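Local coordinates for protein sulfatase (Bacteroides fragilis CAG:558, PDB 6USS) that probably hydrolyses sulfate esters as a calcium-dependent arylsulfatase of a gut bacterium, and is captured here as a catalytic-residue mutant, at residues Gln47-Ser50 against Leu51-Thr55; Arg71-Gln75 against Gly76-Thr80; Gly404-Phe407 against Ile408-Leu411. The protein carries 1 engineered substitution. All coordinates share one frame; numbering follows the deposited sequence.

Contact 1 (Gln47-Ser50 against Leu51-Thr55); sequences QDTS and LPFWT
Thr49 and Leu51 lie side by side, their side chains pointing the same way, at a tight bend where the hydroxyl of Thr49 takes the backbone N-H of the residue two places on. Leu51 N lies 2.8 Å from Thr49 OG1 and the bond is nearly straight (163°), the pattern of an ST turn. OG1 stands opposite the Thr49 backbone N (chi1 167°), which brings it alongside the Leu51 N-H, and CB of Leu51 comes within 3.5 Å of that same oxygen. The threonine's other branch, CG2, rests 3.4 Å from Leu51 O. One residue further, CD of Pro52 sits 3.3 Å from Ser50 O. CG2 of Thr49 also grazes the Phe53 ring, 4.4 Å from its CD2. Further round the loop the end of the Gln47 side chain comes against CB of Trp54, the amide and indole planes standing almost at right angles. Behind this shell, an inverse gamma turn centred on Asp48, with a weak Thr49 N to Gln47 O bond of 3.1 Å, sets the direction of the chain into the bend. Thr66 shares a hydrogen bond with Thr49 OG1, while Ser50 OG is held by Glu70 and by Thr66 N. The buried hydroxyls of Thr49 and Ser50 thus each have two polar partners, which fixes their rotation and ties this irregular loop to the start of helix 67-74.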
loop_
_atom_site.group_PDB
_atom_site.type_symbol
_atom_site.label_atom_id
_atom_site.label_comp_id
_atom_site.label_asym_id
_atom_site.label_seq_id
_atom_site.Cartn_x
_atom_site.Cartn_y
_atom_site.Cartn_z
ATOM N N GLN A 47 -8.798 14.103 31.170
ATOM C CA GLN A 47 -9.600 15.279 31.480
ATOM C C GLN A 47 -9.373 16.413 30.491
ATOM O O GLN A 47 -9.754 17.555 30.784
ATOM C CB GLN A 47 -9.301 15.751 32.906
ATOM C CG GLN A 47 -9.794 14.802 34.003
ATOM C CD GLN A 47 -11.258 15.015 34.326
ATOM O OE1 GLN A 47 -11.801 16.082 34.059
ATOM N NE2 GLN A 47 -11.900 14.010 34.927
ATOM N N ASP A 48 -8.764 16.136 29.339
ATOM C CA ASP A 48 -8.504 17.151 28.313
ATOM C C ASP A 48 -9.685 17.302 27.356
ATOM O O ASP A 48 -9.548 17.251 26.136
ATOM C CB ASP A 48 -7.226 16.803 27.563
ATOM C CG ASP A 48 -6.008 16.860 28.458
ATOM O OD1 ASP A 48 -6.108 17.441 29.568
ATOM O OD2 ASP A 48 -4.953 16.315 28.058
ATOM N N THR A 49 -10.867 17.503 27.934
ATOM C CA THR A 49 -12.125 17.495 27.206
ATOM C C THR A 49 -13.164 18.179 28.081
ATOM O O THR A 49 -13.014 18.245 29.307
ATOM C CB THR A 49 -12.554 16.057 26.857
ATOM O OG1 THR A 49 -13.922 16.032 26.419
ATOM C CG2 THR A 49 -12.408 15.150 28.081
ATOM N N SER A 50 -14.209 18.715 27.441
ATOM C CA SER A 50 -15.357 19.165 28.217
ATOM C C SER A 50 -16.258 18.012 28.642
ATOM O O SER A 50 -17.114 18.218 29.502
ATOM C CB SER A 50 -16.181 20.220 27.454
ATOM O OG SER A 50 -16.624 19.771 26.186
ATOM N N LEU A 51 -16.084 16.810 28.086
ATOM C CA LEU A 51 -16.918 15.666 28.484
ATOM C C LEU A 51 -16.383 15.045 29.774
ATOM O O LEU A 51 -15.245 14.563 29.787
ATOM C CB LEU A 51 -16.966 14.609 27.380
ATOM C CG LEU A 51 -17.740 13.301 27.648
ATOM C CD1 LEU A 51 -19.244 13.556 27.867
ATOM C CD2 LEU A 51 -17.522 12.276 26.528
ATOM N N PRO A 52 -17.166 15.022 30.879
ATOM C CA PRO A 52 -16.644 14.513 32.159
ATOM C C PRO A 52 -16.632 12.988 32.192
ATOM O O PRO A 52 -17.689 12.348 32.198
ATOM C CB PRO A 52 -17.621 15.101 33.191
ATOM C CG PRO A 52 -18.436 16.152 32.437
ATOM C CD PRO A 52 -18.503 15.618 31.039
ATOM N N PHE A 53 -15.418 12.405 32.243
ATOM C CA PHE A 53 -15.234 10.958 32.392
ATOM C C PHE A 53 -15.220 10.485 33.848
ATOM O O PHE A 53 -15.396 9.286 34.100
ATOM C CB PHE A 53 -13.930 10.517 31.716
ATOM C CG PHE A 53 -14.080 10.246 30.256
ATOM C CD1 PHE A 53 -14.212 8.946 29.791
ATOM C CD2 PHE A 53 -14.133 11.294 29.346
ATOM C CE1 PHE A 53 -14.382 8.694 28.449
ATOM C CE2 PHE A 53 -14.299 11.047 27.994
ATOM C CZ PHE A 53 -14.428 9.743 27.541
ATOM N N TRP A 54 -14.963 11.385 34.794
ATOM C CA TRP A 54 -15.076 11.141 36.220
ATOM C C TRP A 54 -16.551 11.171 36.631
ATOM O O TRP A 54 -17.427 11.532 35.840
ATOM C CB TRP A 54 -14.280 12.202 36.986
ATOM C CG TRP A 54 -13.947 11.847 38.362
ATOM C CD1 TRP A 54 -13.945 10.597 38.909
ATOM C CD2 TRP A 54 -13.536 12.742 39.397
ATOM N NE1 TRP A 54 -13.569 10.662 40.226
ATOM C CE2 TRP A 54 -13.314 11.967 40.552
ATOM C CE3 TRP A 54 -13.343 14.119 39.463
ATOM C CZ2 TRP A 54 -12.911 12.524 41.759
ATOM C CZ3 TRP A 54 -12.922 14.673 40.668
ATOM C CH2 TRP A 54 -12.717 13.877 41.796
ATOM N N THR A 55 -16.831 10.809 37.890
ATOM C CA THR A 55 -18.200 10.912 38.396
ATOM C C THR A 55 -18.583 12.333 38.810
ATOM O O THR A 55 -19.745 12.556 39.173
ATOM C CB THR A 55 -18.424 9.984 39.594
ATOM O OG1 THR A 55 -17.514 10.337 40.642
ATOM C CG2 THR A 55 -18.211 8.535 39.207
#

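Contact 2 (Arg71-Gln75 against Gly76-Thr80); sequences RLAKQ and GVMFT
Leu72 O, in the last turn of helix 67-74, comes within 3.0 Å of Gly76 N, while the Leu72 side chain packs on Ile361 and Arg363 of strand 357-363. Next along, the carbonyl oxygen of Ala73 accepts Gly76 N at 3.0 Å with an N-H...O angle of 153°. The donor stands well above the carbonyl plane, and the spacing of three residues marks a tightened final turn. The methyl of Ala73 packs alongside the Met78 side chain, its CB 3.7 Å from Met78 CG and 4.0 Å from Met78 SD. Met78 places CG there by turning it opposite its own carbonyl carbon (chi1 -56°), and the chain bends at its last torsion (chi3 52°). At Gln75 helical pairing is fading: its N reaches Leu72 O at 3.1 Å and Arg71 O at 3.3 Å, both weak bonds. Its CB lies 3.5 Å from Gly76 N, whereas its OE1 is bonded to Arg363 NH1. Gly76 has an extended backbone and leads toward strand 77-83. This is a short helix-to-strand connection of the alpha/beta sulfatase domain: strand 77-83 enters the main sheet between strand 357-363, antiparallel to it, and strand 372-374, parallel to it, while helix 408-412 packs on Val77 and Phe79.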
loop_
_atom_site.group_PDB
_atom_site.type_symbol
_atom_site.label_atom_id
_atom_site.label_comp_id
_atom_site.label_asym_id
_atom_site.label_seq_id
_atom_site.Cartn_x
_atom_site.Cartn_y
_atom_site.Cartn_z
ATOM N N ARG A 71 -21.499 15.310 21.873
ATOM C CA ARG A 71 -22.418 14.803 20.858
ATOM C C ARG A 71 -22.221 13.300 20.616
ATOM O O ARG A 71 -23.181 12.519 20.661
ATOM C CB ARG A 71 -22.208 15.612 19.569
ATOM C CG ARG A 71 -23.291 15.496 18.524
ATOM C CD ARG A 71 -23.207 16.630 17.497
ATOM N NE ARG A 71 -23.393 16.141 16.130
ATOM C CZ ARG A 71 -22.444 16.169 15.201
ATOM N NH1 ARG A 71 -21.259 16.676 15.508
ATOM N NH2 ARG A 71 -22.671 15.701 13.971
ATOM N N LEU A 72 -20.975 12.881 20.345
ATOM C CA LEU A 72 -20.696 11.465 20.090
ATOM C C LEU A 72 -21.071 10.598 21.293
ATOM O O LEU A 72 -21.636 9.508 21.133
ATOM C CB LEU A 72 -19.222 11.283 19.715
ATOM C CG LEU A 72 -18.743 9.896 19.254
ATOM C CD1 LEU A 72 -19.383 9.507 17.938
ATOM C CD2 LEU A 72 -17.220 9.830 19.138
ATOM N N ALA A 73 -20.796 11.082 22.511
ATOM C CA ALA A 73 -21.090 10.287 23.697
ATOM C C ALA A 73 -22.593 10.163 23.919
ATOM O O ALA A 73 -23.073 9.091 24.309
ATOM C CB ALA A 73 -20.403 10.890 24.922
ATOM N N LYS A 74 -23.350 11.247 23.683
ATOM C CA LYS A 74 -24.808 11.169 23.795
ATOM C C LYS A 74 -25.405 10.141 22.844
ATOM O O LYS A 74 -26.509 9.660 23.098
ATOM C CB LYS A 74 -25.472 12.537 23.554
ATOM C CG LYS A 74 -25.445 13.476 24.777
ATOM C CD LYS A 74 -25.964 14.894 24.431
ATOM C CE LYS A 74 -25.020 16.005 24.955
ATOM N NZ LYS A 74 -24.184 16.610 23.840
ATOM N N GLN A 75 -24.707 9.793 21.758
ATOM C CA GLN A 75 -25.157 8.759 20.837
ATOM C C GLN A 75 -24.482 7.411 21.061
ATOM O O GLN A 75 -24.833 6.440 20.376
ATOM C CB GLN A 75 -24.931 9.214 19.399
ATOM C CG GLN A 75 -25.584 10.541 19.092
ATOM C CD GLN A 75 -24.940 11.252 17.897
ATOM O OE1 GLN A 75 -23.706 11.343 17.791
ATOM N NE2 GLN A 75 -25.776 11.775 17.003
ATOM N N GLY A 76 -23.531 7.316 21.994
ATOM C CA GLY A 76 -22.829 6.067 22.220
ATOM C C GLY A 76 -22.531 5.747 23.672
ATOM O O GLY A 76 -23.274 6.149 24.579
ATOM N N VAL A 77 -21.449 5.004 23.906
ATOM C CA VAL A 77 -21.028 4.607 25.243
ATOM C C VAL A 77 -19.671 5.237 25.511
ATOM O O VAL A 77 -18.831 5.329 24.604
ATOM C CB VAL A 77 -20.966 3.068 25.403
ATOM C CG1 VAL A 77 -19.953 2.456 24.435
ATOM C CG2 VAL A 77 -20.651 2.654 26.863
ATOM N N MET A 78 -19.473 5.696 26.750
ATOM C CA MET A 78 -18.180 6.154 27.236
ATOM C C MET A 78 -17.541 5.049 28.061
ATOM O O MET A 78 -18.217 4.391 28.857
ATOM C CB MET A 78 -18.319 7.403 28.105
ATOM C CG MET A 78 -19.014 8.580 27.448
ATOM S SD MET A 78 -19.422 9.846 28.674
ATOM C CE MET A 78 -17.817 10.074 29.468
ATOM N N PHE A 79 -16.241 4.857 27.896
ATOM C CA PHE A 79 -15.498 3.937 28.751
ATOM C C PHE A 79 -14.705 4.768 29.750
ATOM O O PHE A 79 -13.747 5.450 29.380
ATOM C CB PHE A 79 -14.594 3.023 27.930
ATOM C CG PHE A 79 -15.338 1.925 27.224
ATOM C CD1 PHE A 79 -15.868 2.126 25.950
ATOM C CD2 PHE A 79 -15.528 0.695 27.841
ATOM C CE1 PHE A 79 -16.549 1.119 25.296
ATOM C CE2 PHE A 79 -16.217 -0.323 27.196
ATOM C CZ PHE A 79 -16.730 -0.106 25.921
ATOM N N THR A 80 -15.118 4.732 31.008
ATOM C CA THR A 80 -14.502 5.563 32.032
ATOM C C THR A 80 -13.262 4.921 32.648
ATOM O O THR A 80 -12.592 5.561 33.468
ATOM C CB THR A 80 -15.527 5.900 33.130
ATOM O OG1 THR A 80 -16.022 4.692 33.713
ATOM C CG2 THR A 80 -16.686 6.673 32.554
#

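Contact 3 (Gly404-Phe407 against Ile408-Leu411); sequences GISF and IPLL
Phe407 occupies the N-cap position of helix 408-412 and meets the first helical turn through both its carbonyl and its ring, with an ST turn at Ser406 leading in. Among the hydrogen bonds, Leu411 N donates to Phe407 O at 3.1 Å, arriving in the plane of the carbonyl, which is the first regular i to i+4 bond of the helix. The same oxygen takes a second, weak bond from Leu410 N at 2.8 Å, strongly bent at 129°, so two amides converge on it. Ahead of the cap, Ile408 N donates almost straight (163°) to Ser406 OG at 3.3 Å. That hydroxyl stands opposite the Ser406 backbone N and is also bonded to Glu389 OE1, tying the helix start to helix 383-390. The CD1 methyl of Ile408 packs against the same hydroxyl, 3.5 Å from Ser406 OG. Pro409, which has no N-H to give, fits into the first turn with its CD 3.4 Å from Phe407 C. Apolar contacts complete the join. The Phe407 ring projects between its own N and carbonyl carbon (chi1 49°), where it also meets Phe383 edge-to-face and touches Met360 of the main sheet. CB of Phe407 is approached by Leu410 CD1 at 3.8 Å. At the rim of the ring, near its plane, the CD1 methyl of Leu411 lies 3.9 Å from Phe407 CD1.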
loop_
_atom_site.group_PDB
_atom_site.type_symbol
_atom_site.label_atom_id
_atom_site.label_comp_id
_atom_site.label_asym_id
_atom_site.label_seq_id
_atom_site.Cartn_x
_atom_site.Cartn_y
_atom_site.Cartn_z
ATOM N N GLY A 404 -4.784 -9.136 23.362
ATOM C CA GLY A 404 -6.021 -8.397 23.550
ATOM C C GLY A 404 -7.215 -9.319 23.732
ATOM O O GLY A 404 -7.243 -10.451 23.240
ATOM N N ILE A 405 -8.203 -8.834 24.481
ATOM C CA ILE A 405 -9.461 -9.538 24.709
ATOM C C ILE A 405 -10.587 -8.652 24.193
ATOM O O ILE A 405 -10.691 -7.486 24.591
ATOM C CB ILE A 405 -9.682 -9.862 26.202
ATOM C CG1 ILE A 405 -8.521 -10.669 26.781
ATOM C CG2 ILE A 405 -10.961 -10.640 26.371
ATOM C CD1 ILE A 405 -8.375 -12.050 26.155
ATOM N N SER A 406 -11.421 -9.199 23.318
ATOM C CA SER A 406 -12.516 -8.422 22.749
ATOM C C SER A 406 -13.370 -7.786 23.842
ATOM O O SER A 406 -13.699 -8.430 24.843
ATOM C CB SER A 406 -13.377 -9.303 21.864
ATOM O OG SER A 406 -14.352 -8.512 21.238
ATOM N N PHE A 407 -13.687 -6.499 23.677
ATOM C CA PHE A 407 -14.615 -5.829 24.570
ATOM C C PHE A 407 -15.990 -5.676 23.940
ATOM O O PHE A 407 -16.823 -4.931 24.464
ATOM C CB PHE A 407 -14.076 -4.465 25.030
ATOM C CG PHE A 407 -13.555 -3.563 23.920
ATOM C CD1 PHE A 407 -14.429 -2.891 23.070
ATOM C CD2 PHE A 407 -12.188 -3.336 23.775
ATOM C CE1 PHE A 407 -13.956 -2.046 22.053
ATOM C CE2 PHE A 407 -11.702 -2.484 22.759
ATOM C CZ PHE A 407 -12.592 -1.837 21.899
ATOM N N ILE A 408 -16.249 -6.372 22.835
ATOM C CA ILE A 408 -17.575 -6.390 22.221
ATOM C C ILE A 408 -18.612 -6.827 23.259
ATOM O O ILE A 408 -19.739 -6.300 23.250
ATOM C CB ILE A 408 -17.603 -7.290 20.968
ATOM C CG1 ILE A 408 -17.099 -6.556 19.727
ATOM C CG2 ILE A 408 -19.018 -7.700 20.620
ATOM C CD1 ILE A 408 -15.886 -5.710 19.933
ATOM N N PRO A 409 -18.314 -7.767 24.167
ATOM C CA PRO A 409 -19.305 -8.073 25.218
ATOM C C PRO A 409 -19.611 -6.896 26.128
ATOM O O PRO A 409 -20.704 -6.860 26.706
ATOM C CB PRO A 409 -18.672 -9.244 25.988
ATOM C CG PRO A 409 -17.864 -9.931 24.984
ATOM C CD PRO A 409 -17.292 -8.833 24.089
ATOM N N LEU A 410 -18.700 -5.930 26.281
ATOM C CA LEU A 410 -19.068 -4.720 27.007
ATOM C C LEU A 410 -19.950 -3.825 26.155
ATOM O O LEU A 410 -20.886 -3.204 26.669
ATOM C CB LEU A 410 -17.820 -3.966 27.461
ATOM C CG LEU A 410 -16.886 -4.771 28.363
ATOM C CD1 LEU A 410 -15.527 -4.089 28.503
ATOM C CD2 LEU A 410 -17.538 -4.992 29.715
ATOM N N LEU A 411 -19.688 -3.771 24.851
ATOM C CA LEU A 411 -20.491 -2.920 23.976
ATOM C C LEU A 411 -21.934 -3.410 23.893
ATOM O O LEU A 411 -22.865 -2.608 23.764
ATOM C CB LEU A 411 -19.866 -2.865 22.587
ATOM C CG LEU A 411 -18.502 -2.185 22.566
ATOM C CD1 LEU A 411 -17.848 -2.431 21.220
ATOM C CD2 LEU A 411 -18.620 -0.692 22.858
#

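Overall arrangement
Contacts 1, 2 and 3 follow in that order along the chain, and contact 2 is the middle piece in space as well. Contacts 1 and 2 have centres about 11 Å apart and touch: Leu51 packs on Ala73, and the Phe53 ring lies against the backbone of Phe79. Contact 3, about 16 Å from contact 2 between centres, reaches strand 77-83 through Leu410 and Leu411, which pack on Phe79 and Val77. Contacts 1 and 3 do not meet, their nearest atoms being about 12 Å apart. Strand 77-83 of the main mixed sheet thus joins the loop that follows calcium ligands Asp42 and Asp43 to helix 408-412, far along the sequence.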